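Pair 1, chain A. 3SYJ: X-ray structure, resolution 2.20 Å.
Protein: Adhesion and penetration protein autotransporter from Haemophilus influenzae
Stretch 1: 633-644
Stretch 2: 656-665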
# COMPACT_ATOMS: atom_id res chain seq x y z
N GLN A 633 1.27 -13.50 23.03
CA GLN A 633 2.67 -13.24 23.31
C GLN A 633 3.30 -14.52 23.80
O GLN A 633 3.17 -14.88 24.97
CB GLN A 633 2.81 -12.13 24.35
CG GLN A 633 1.79 -11.02 24.16
CD GLN A 633 2.13 -9.77 24.95
OE1 GLN A 633 3.21 -9.65 25.52
NE2 GLN A 633 1.19 -8.82 24.97
N ILE A 634 3.98 -15.22 22.91
CA ILE A 634 4.68 -16.43 23.28
C ILE A 634 6.11 -16.02 23.60
O ILE A 634 6.95 -15.95 22.71
CB ILE A 634 4.64 -17.46 22.13
CG1 ILE A 634 3.24 -17.51 21.51
CG2 ILE A 634 5.07 -18.84 22.61
CD1 ILE A 634 2.11 -17.70 22.52
N LYS A 635 6.35 -15.73 24.88
CA LYS A 635 7.65 -15.22 25.33
C LYS A 635 8.63 -16.35 25.63
O LYS A 635 9.80 -16.11 25.92
CB LYS A 635 7.47 -14.38 26.59
CG LYS A 635 6.56 -13.17 26.43
CD LYS A 635 6.53 -12.35 27.71
CE LYS A 635 5.70 -11.09 27.55
NZ LYS A 635 5.64 -10.33 28.83
N GLY A 636 8.15 -17.58 25.57
CA GLY A 636 8.99 -18.73 25.84
C GLY A 636 8.17 -19.98 25.73
O GLY A 636 6.94 -19.93 25.77
N GLY A 637 8.84 -21.12 25.59
CA GLY A 637 8.16 -22.38 25.40
C GLY A 637 7.63 -22.58 23.99
O GLY A 637 8.20 -22.08 23.01
N SER A 638 6.53 -23.31 23.88
CA SER A 638 6.00 -23.69 22.59
C SER A 638 4.47 -23.63 22.55
O SER A 638 3.79 -24.24 23.38
CB SER A 638 6.47 -25.11 22.26
OG SER A 638 6.42 -25.34 20.86
N ALA A 639 3.95 -22.87 21.58
CA ALA A 639 2.51 -22.77 21.33
C ALA A 639 2.12 -23.54 20.06
O ALA A 639 2.73 -23.35 19.01
CB ALA A 639 2.09 -21.30 21.19
N VAL A 640 1.11 -24.40 20.16
CA VAL A 640 0.72 -25.23 19.02
C VAL A 640 -0.76 -25.09 18.73
O VAL A 640 -1.59 -25.27 19.63
CB VAL A 640 1.05 -26.71 19.26
CG1 VAL A 640 0.67 -27.55 18.03
CG2 VAL A 640 2.52 -26.89 19.60
N VAL A 641 -1.10 -24.76 17.49
CA VAL A 641 -2.50 -24.75 17.06
C VAL A 641 -2.75 -26.03 16.27
O VAL A 641 -2.21 -26.22 15.19
CB VAL A 641 -2.82 -23.52 16.20
CG1 VAL A 641 -4.31 -23.47 15.87
CG2 VAL A 641 -2.38 -22.24 16.91
N SER A 642 -3.58 -26.91 16.84
CA SER A 642 -3.69 -28.29 16.37
C SER A 642 -5.02 -28.46 15.63
O SER A 642 -5.63 -27.48 15.21
CB SER A 642 -3.73 -29.25 17.57
OG SER A 642 -3.56 -30.60 17.16
N ARG A 643 -5.45 -29.71 15.47
CA ARG A 643 -6.50 -30.07 14.52
C ARG A 643 -7.87 -29.58 14.98
O ARG A 643 -8.11 -29.40 16.17
CB ARG A 643 -6.54 -31.58 14.30
CG ARG A 643 -6.65 -32.42 15.57
CD ARG A 643 -6.96 -33.89 15.25
NE ARG A 643 -8.28 -34.03 14.64
CZ ARG A 643 -8.86 -35.19 14.35
NH1 ARG A 643 -8.23 -36.33 14.60
NH2 ARG A 643 -10.07 -35.20 13.79
N ASN A 644 -8.76 -29.38 14.01
CA ASN A 644 -10.11 -28.91 14.27
C ASN A 644 -10.18 -27.56 14.98
O ASN A 644 -11.00 -27.34 15.88
CB ASN A 644 -10.95 -29.98 14.98
CG ASN A 644 -11.08 -31.26 14.15
OD1 ASN A 644 -10.33 -32.21 14.36
ND2 ASN A 644 -12.01 -31.27 13.19
N ASN A 656 12.42 -14.43 22.29
CA ASN A 656 13.45 -15.27 22.88
C ASN A 656 13.66 -16.54 22.06
O ASN A 656 13.83 -16.47 20.85
CB ASN A 656 13.11 -15.60 24.33
CG ASN A 656 12.89 -14.36 25.16
OD1 ASN A 656 13.73 -13.45 25.17
ND2 ASN A 656 11.75 -14.30 25.85
N ASN A 657 13.65 -17.69 22.72
CA ASN A 657 13.77 -18.98 22.04
C ASN A 657 12.43 -19.69 21.94
O ASN A 657 12.38 -20.91 21.88
CB ASN A 657 14.76 -19.88 22.77
CG ASN A 657 16.15 -19.28 22.86
OD1 ASN A 657 16.73 -18.89 21.84
ND2 ASN A 657 16.68 -19.20 24.07
N ALA A 658 11.35 -18.92 21.91
CA ALA A 658 10.01 -19.48 21.88
C ALA A 658 9.69 -20.06 20.51
O ALA A 658 10.43 -19.87 19.54
CB ALA A 658 8.99 -18.43 22.26
N ASN A 659 8.58 -20.78 20.42
CA ASN A 659 8.14 -21.33 19.15
C ASN A 659 6.62 -21.34 19.01
O ASN A 659 5.91 -21.49 20.01
CB ASN A 659 8.71 -22.73 18.94
CG ASN A 659 8.51 -23.23 17.53
OD1 ASN A 659 7.38 -23.40 17.07
ND2 ASN A 659 9.62 -23.46 16.82
N ALA A 660 6.12 -21.18 17.79
CA ALA A 660 4.69 -21.27 17.50
C ALA A 660 4.47 -22.07 16.22
O ALA A 660 5.08 -21.78 15.19
CB ALA A 660 4.08 -19.90 17.37
N THR A 661 3.59 -23.06 16.29
CA THR A 661 3.34 -23.94 15.15
C THR A 661 1.85 -24.03 14.84
O THR A 661 1.03 -24.19 15.75
CB THR A 661 3.87 -25.36 15.44
OG1 THR A 661 5.26 -25.28 15.76
CG2 THR A 661 3.66 -26.27 14.23
N PHE A 662 1.50 -23.93 13.55
CA PHE A 662 0.10 -23.94 13.12
C PHE A 662 -0.19 -25.03 12.09
O PHE A 662 0.53 -25.16 11.10
CB PHE A 662 -0.28 -22.60 12.50
CG PHE A 662 0.01 -21.40 13.35
CD1 PHE A 662 -1.01 -20.75 14.03
CD2 PHE A 662 1.30 -20.90 13.45
CE1 PHE A 662 -0.75 -19.63 14.81
CE2 PHE A 662 1.56 -19.78 14.23
CZ PHE A 662 0.53 -19.14 14.90
N GLY A 663 -1.26 -25.78 12.32
CA GLY A 663 -1.74 -26.75 11.35
C GLY A 663 -1.22 -28.16 11.57
O GLY A 663 -0.11 -28.34 12.06
N VAL A 664 -2.03 -29.15 11.22
CA VAL A 664 -1.56 -30.53 11.18
C VAL A 664 -1.33 -30.93 9.73
O VAL A 664 -2.01 -30.44 8.84
CB VAL A 664 -2.55 -31.51 11.82
CG1 VAL A 664 -2.65 -31.25 13.31
CG2 VAL A 664 -3.91 -31.38 11.15
N VAL A 665 -0.38 -31.83 9.50
CA VAL A 665 0.01 -32.22 8.15
C VAL A 665 -0.54 -33.59 7.77
O VAL A 665 -0.27 -34.58 8.45
CB VAL A 665 1.55 -32.24 7.99
CG1 VAL A 665 1.93 -32.66 6.58
CG2 VAL A 665 2.15 -30.88 8.32
O HOH W 1 5.59 -24.96 18.59
O HOH W 2 0.40 -27.31 14.63

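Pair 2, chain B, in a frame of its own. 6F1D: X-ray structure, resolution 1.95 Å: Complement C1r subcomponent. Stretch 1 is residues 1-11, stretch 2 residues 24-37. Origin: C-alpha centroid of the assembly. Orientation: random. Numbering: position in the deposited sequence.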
# COMPACT_ATOMS: atom_id res chain seq x y z
N ALA B 1 -2.26 -6.90 15.94
CA ALA B 1 -3.43 -6.07 16.13
C ALA B 1 -4.63 -6.61 15.31
O ALA B 1 -5.29 -7.56 15.73
CB ALA B 1 -3.12 -4.61 15.77
N GLU B 2 -4.88 -6.03 14.14
CA GLU B 2 -6.16 -6.20 13.48
C GLU B 2 -6.03 -6.97 12.16
O GLU B 2 -5.19 -7.88 12.03
CB GLU B 2 -6.76 -4.82 13.22
CG GLU B 2 -7.01 -3.98 14.45
CD GLU B 2 -6.29 -2.63 14.40
OE1 GLU B 2 -6.98 -1.58 14.34
OE2 GLU B 2 -5.03 -2.61 14.46
N CYS B 3 -6.97 -6.70 11.26
CA CYS B 3 -6.78 -6.32 9.86
C CYS B 3 -7.93 -6.86 9.03
O CYS B 3 -7.80 -7.82 8.26
CB CYS B 3 -5.43 -6.72 9.26
SG CYS B 3 -4.99 -5.35 8.08
N SER B 4 -9.09 -6.24 9.22
CA SER B 4 -10.18 -6.36 8.28
C SER B 4 -9.85 -5.57 7.02
O SER B 4 -9.09 -4.60 7.05
CB SER B 4 -11.46 -5.83 8.92
OG SER B 4 -11.16 -4.70 9.71
N SER B 5 -10.42 -6.02 5.91
CA SER B 5 -10.29 -5.30 4.66
C SER B 5 -10.88 -3.90 4.81
O SER B 5 -11.80 -3.68 5.61
CB SER B 5 -10.99 -6.06 3.54
OG SER B 5 -12.38 -6.07 3.74
N GLU B 6 -10.34 -2.96 4.07
CA GLU B 6 -10.83 -1.60 4.09
C GLU B 6 -11.14 -1.16 2.66
O GLU B 6 -10.46 -1.57 1.72
CB GLU B 6 -9.80 -0.68 4.78
CG GLU B 6 -10.27 0.77 5.08
CD GLU B 6 -11.78 0.98 5.35
OE1 GLU B 6 -12.36 1.95 4.82
OE2 GLU B 6 -12.37 0.20 6.13
N LEU B 7 -12.18 -0.37 2.51
CA LEU B 7 -12.65 0.10 1.21
C LEU B 7 -12.71 1.61 1.23
O LEU B 7 -13.30 2.19 2.14
CB LEU B 7 -14.05 -0.46 0.90
CG LEU B 7 -14.74 0.18 -0.31
CD1 LEU B 7 -14.00 -0.18 -1.57
CD2 LEU B 7 -16.17 -0.24 -0.42
N TYR B 8 -12.12 2.24 0.22
CA TYR B 8 -12.05 3.69 0.04
C TYR B 8 -12.72 4.05 -1.28
O TYR B 8 -12.32 3.57 -2.34
CB TYR B 8 -10.58 4.15 0.01
CG TYR B 8 -9.86 3.85 1.31
CD1 TYR B 8 -9.25 2.63 1.49
CD2 TYR B 8 -9.85 4.77 2.37
CE1 TYR B 8 -8.63 2.30 2.67
CE2 TYR B 8 -9.21 4.46 3.59
CZ TYR B 8 -8.60 3.21 3.72
OH TYR B 8 -7.95 2.83 4.88
N THR B 9 -13.74 4.89 -1.22
CA THR B 9 -14.45 5.30 -2.43
C THR B 9 -14.52 6.82 -2.61
O THR B 9 -15.11 7.26 -3.59
CB THR B 9 -15.87 4.75 -2.44
OG1 THR B 9 -16.60 5.41 -1.40
CG2 THR B 9 -15.86 3.24 -2.15
N GLU B 10 -13.96 7.62 -1.71
CA GLU B 10 -13.98 9.06 -1.91
C GLU B 10 -12.98 9.46 -3.02
O GLU B 10 -12.15 8.67 -3.45
CB GLU B 10 -13.67 9.78 -0.60
CG GLU B 10 -14.90 9.98 0.27
CD GLU B 10 -14.62 9.77 1.75
OE1 GLU B 10 -15.40 9.03 2.40
OE2 GLU B 10 -13.64 10.34 2.28
N ALA B 11 -13.09 10.70 -3.50
CA ALA B 11 -12.24 11.19 -4.59
C ALA B 11 -10.77 11.29 -4.20
O ALA B 11 -9.90 11.30 -5.07
CB ALA B 11 -12.70 12.57 -5.07
N TYR B 24 4.17 -1.57 12.53
CA TYR B 24 2.99 -2.37 12.17
C TYR B 24 3.03 -3.75 12.83
O TYR B 24 4.10 -4.28 13.16
CB TYR B 24 2.82 -2.47 10.67
CG TYR B 24 4.04 -2.93 9.93
CD1 TYR B 24 4.36 -4.27 9.88
CD2 TYR B 24 4.86 -2.00 9.28
CE1 TYR B 24 5.48 -4.73 9.21
CE2 TYR B 24 6.00 -2.44 8.58
CZ TYR B 24 6.29 -3.81 8.57
OH TYR B 24 7.38 -4.29 7.86
N PRO B 25 1.87 -4.33 13.11
CA PRO B 25 1.80 -5.63 13.82
C PRO B 25 2.29 -6.78 12.94
O PRO B 25 2.29 -6.67 11.71
CB PRO B 25 0.30 -5.79 14.11
CG PRO B 25 -0.34 -4.51 13.72
CD PRO B 25 0.54 -3.84 12.74
N PRO B 26 2.64 -7.92 13.52
CA PRO B 26 3.05 -9.07 12.72
C PRO B 26 1.86 -9.91 12.25
O PRO B 26 0.73 -9.71 12.68
CB PRO B 26 3.92 -9.86 13.70
CG PRO B 26 3.26 -9.64 15.01
CD PRO B 26 2.74 -8.22 14.97
N ASP B 27 2.16 -10.83 11.33
CA ASP B 27 1.25 -11.87 10.86
C ASP B 27 -0.00 -11.30 10.21
O ASP B 27 -1.07 -11.91 10.24
CB ASP B 27 0.91 -12.84 11.99
CG ASP B 27 2.14 -13.57 12.48
OD1 ASP B 27 2.92 -14.07 11.62
OD2 ASP B 27 2.37 -13.63 13.71
N LEU B 28 0.13 -10.14 9.56
CA LEU B 28 -0.99 -9.50 8.91
C LEU B 28 -1.14 -10.03 7.50
O LEU B 28 -0.16 -10.30 6.80
CB LEU B 28 -0.78 -8.00 8.82
CG LEU B 28 -0.79 -7.16 10.07
CD1 LEU B 28 -0.53 -5.70 9.64
CD2 LEU B 28 -2.09 -7.35 10.88
N ARG B 29 -2.39 -10.11 7.05
CA ARG B 29 -2.74 -10.16 5.63
C ARG B 29 -3.84 -9.12 5.44
O ARG B 29 -5.02 -9.43 5.62
CB ARG B 29 -3.19 -11.57 5.20
CG ARG B 29 -2.56 -12.70 6.04
CD ARG B 29 -2.55 -14.06 5.31
NE ARG B 29 -2.66 -15.18 6.24
CZ ARG B 29 -1.73 -15.54 7.13
NH1 ARG B 29 -0.59 -14.87 7.24
NH2 ARG B 29 -1.95 -16.58 7.93
N CYS B 30 -3.44 -7.90 5.11
CA CYS B 30 -4.34 -6.75 5.00
C CYS B 30 -4.69 -6.51 3.54
O CYS B 30 -3.82 -6.57 2.67
CB CYS B 30 -3.66 -5.50 5.57
SG CYS B 30 -3.15 -5.69 7.24
N ASN B 31 -5.97 -6.22 3.27
CA ASN B 31 -6.42 -5.86 1.93
C ASN B 31 -7.08 -4.49 2.00
O ASN B 31 -8.09 -4.31 2.70
CB ASN B 31 -7.41 -6.91 1.39
CG ASN B 31 -7.99 -6.52 0.03
OD1 ASN B 31 -7.30 -5.94 -0.83
ND2 ASN B 31 -9.27 -6.84 -0.17
N TYR B 32 -6.55 -3.55 1.23
CA TYR B 32 -7.11 -2.21 1.09
C TYR B 32 -7.59 -2.04 -0.34
O TYR B 32 -6.81 -2.25 -1.27
CB TYR B 32 -6.04 -1.15 1.38
CG TYR B 32 -5.31 -1.32 2.69
CD1 TYR B 32 -5.67 -0.56 3.79
CD2 TYR B 32 -4.23 -2.20 2.80
CE1 TYR B 32 -5.00 -0.70 5.01
CE2 TYR B 32 -3.54 -2.34 4.02
CZ TYR B 32 -3.93 -1.58 5.10
OH TYR B 32 -3.27 -1.71 6.30
N SER B 33 -8.84 -1.68 -0.53
CA SER B 33 -9.37 -1.50 -1.88
C SER B 33 -9.75 -0.04 -2.09
O SER B 33 -10.37 0.57 -1.21
CB SER B 33 -10.60 -2.40 -2.13
OG SER B 33 -10.28 -3.77 -1.92
N ILE B 34 -9.45 0.48 -3.27
CA ILE B 34 -9.93 1.79 -3.71
C ILE B 34 -10.83 1.58 -4.92
O ILE B 34 -10.43 0.91 -5.88
CB ILE B 34 -8.77 2.72 -4.10
CG1 ILE B 34 -7.71 2.69 -3.01
CG2 ILE B 34 -9.32 4.15 -4.37
CD1 ILE B 34 -6.46 3.54 -3.41
N ARG B 35 -12.03 2.12 -4.86
CA ARG B 35 -12.96 1.96 -5.98
C ARG B 35 -13.59 3.32 -6.23
O ARG B 35 -14.28 3.84 -5.35
CB ARG B 35 -14.04 0.91 -5.66
CG ARG B 35 -13.49 -0.53 -5.47
CD ARG B 35 -13.10 -1.09 -6.83
NE ARG B 35 -12.66 -2.49 -6.79
CZ ARG B 35 -11.52 -2.92 -6.26
NH1 ARG B 35 -10.66 -2.05 -5.71
NH2 ARG B 35 -11.24 -4.23 -6.31
N VAL B 36 -13.37 3.89 -7.41
CA VAL B 36 -13.95 5.20 -7.73
C VAL B 36 -14.71 5.07 -9.04
O VAL B 36 -14.74 4.00 -9.66
CB VAL B 36 -12.89 6.32 -7.77
CG1 VAL B 36 -12.20 6.45 -6.40
CG2 VAL B 36 -11.85 6.04 -8.82
N GLU B 37 -15.37 6.15 -9.45
CA GLU B 37 -16.28 5.98 -10.57
C GLU B 37 -15.50 5.87 -11.88
O GLU B 37 -14.39 6.39 -12.02
CB GLU B 37 -17.31 7.11 -10.65
CG GLU B 37 -18.18 7.13 -11.93
CD GLU B 37 -19.02 5.85 -12.23
OE1 GLU B 37 -20.07 5.99 -12.89
OE2 GLU B 37 -18.64 4.71 -11.84
O HOH W 3 -10.72 -4.36 0.75

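Both pairs place two neighbouring strands side by side in parallel register. In pair 1 the strand axes approach to 4.6 Å with 9° between their N-to-C directions; in pair 2 they approach to 4.7 Å with 19°. Superposing N, CA and C of 14 central residues gives an RMSD of 0.9 Å, and the fit is tightest at Ala660(A) = Tyr32(B), whose CA atoms fall 0.1 Å apart.

The hydrogen-bond ladder agrees with the superposition. In pair 1, Ala639(A) N donates to Asn659(A) O (2.9 Å), and Thr661(A) N donates back to Ala639(A) O (2.9 Å); Val641(A) N then reaches Thr661(A) O (2.8 Å), and Gly663(A) N reaches Val641(A) O (3.1 Å). Pair 2 repeats these four bonds at matched positions: Glu6(B) N to Asn31(B) O (3.0 Å), Ser33(B) N to Glu6(B) O (2.8 Å), Tyr8(B) N to Ser33(B) O (2.8 Å) and Arg35(B) N to Tyr8(B) O (2.9 Å). Alternate residues of the first strand thus bond through both N and O to the residues flanking their bridge partners, the signature of parallel pairing. Pair 1 has a further rung, Asn659(A) N to Gly637(A) O (2.9 Å).

The side chains differ most on the face carrying Ala639(A), Ala660(A), Val641(A) and Phe662(A). At Ala639(A) = Glu6(B) and Ala660(A) = Tyr32(B), two methyl groups in pair 1 correspond to an acidic chain and a ring. Glu6(B) CB lies 4.2 Å from Tyr32(B) CD1, while the end of the glutamate leads away. The next bridge on this face reverses the distribution of aromatic bulk: Val641(A) = Tyr8(B) and Phe662(A) = Ile34(B). In pair 1 the ring is on the second strand, and Val641(A) CG2 packs obliquely against it, 3.5 Å from Phe662(A) CD1. In pair 2 a ring is on the first strand; Tyr8(B) CB stands 4.4 Å from Ile34(B) CG1, and Tyr8(B) CE1 approaches Tyr32(B) CD1 at 4.3 Å. The tyrosine contact therefore runs diagonally between two bridges on the same face, skipping the Leu7(B)-Ser33(B) bridge between them.

The other face matches more closely: side-chain centres lie 0.5 Å apart at Asn659(A) = Asn31(B), 0.6 Å at Ser638(A) = Ser5(B), 0.8 Å at Thr661(A) = Ser33(B) and 1.5 Å at Val640(A) = Leu7(B). The longer leucine brings CD1 to 4.1 Å from Ser33(B) CB. Water participates in both pairs: water 1 hydrogen-bonds Ser638(A) OG (2.4 Å) and Thr661(A) OG1 (2.9 Å), whereas water 3 donates to Ser33(B) OG (2.8 Å) and Glu6(B) O (3.0 Å).

At the entrance, Gly636(A) = Cys3(B) and Ala658(A) = Cys30(B) contrast packing with covalent closure. Ala658(A) points its CB toward the first stretch, 3.5 Å from Gly636(A) N and 4.0 Å from Ile634(A) CG2. Pair 2 instead has a disulfide, Cys3(B) SG to Cys30(B) SG at 2.1 Å. At Asn656(A) = Leu28(B), the asparagine ND2 donates to Lys635(A) O (2.7 Å), while Leu28(B) CD2 makes an apolar contact with Cys3(B) CB (3.8 Å).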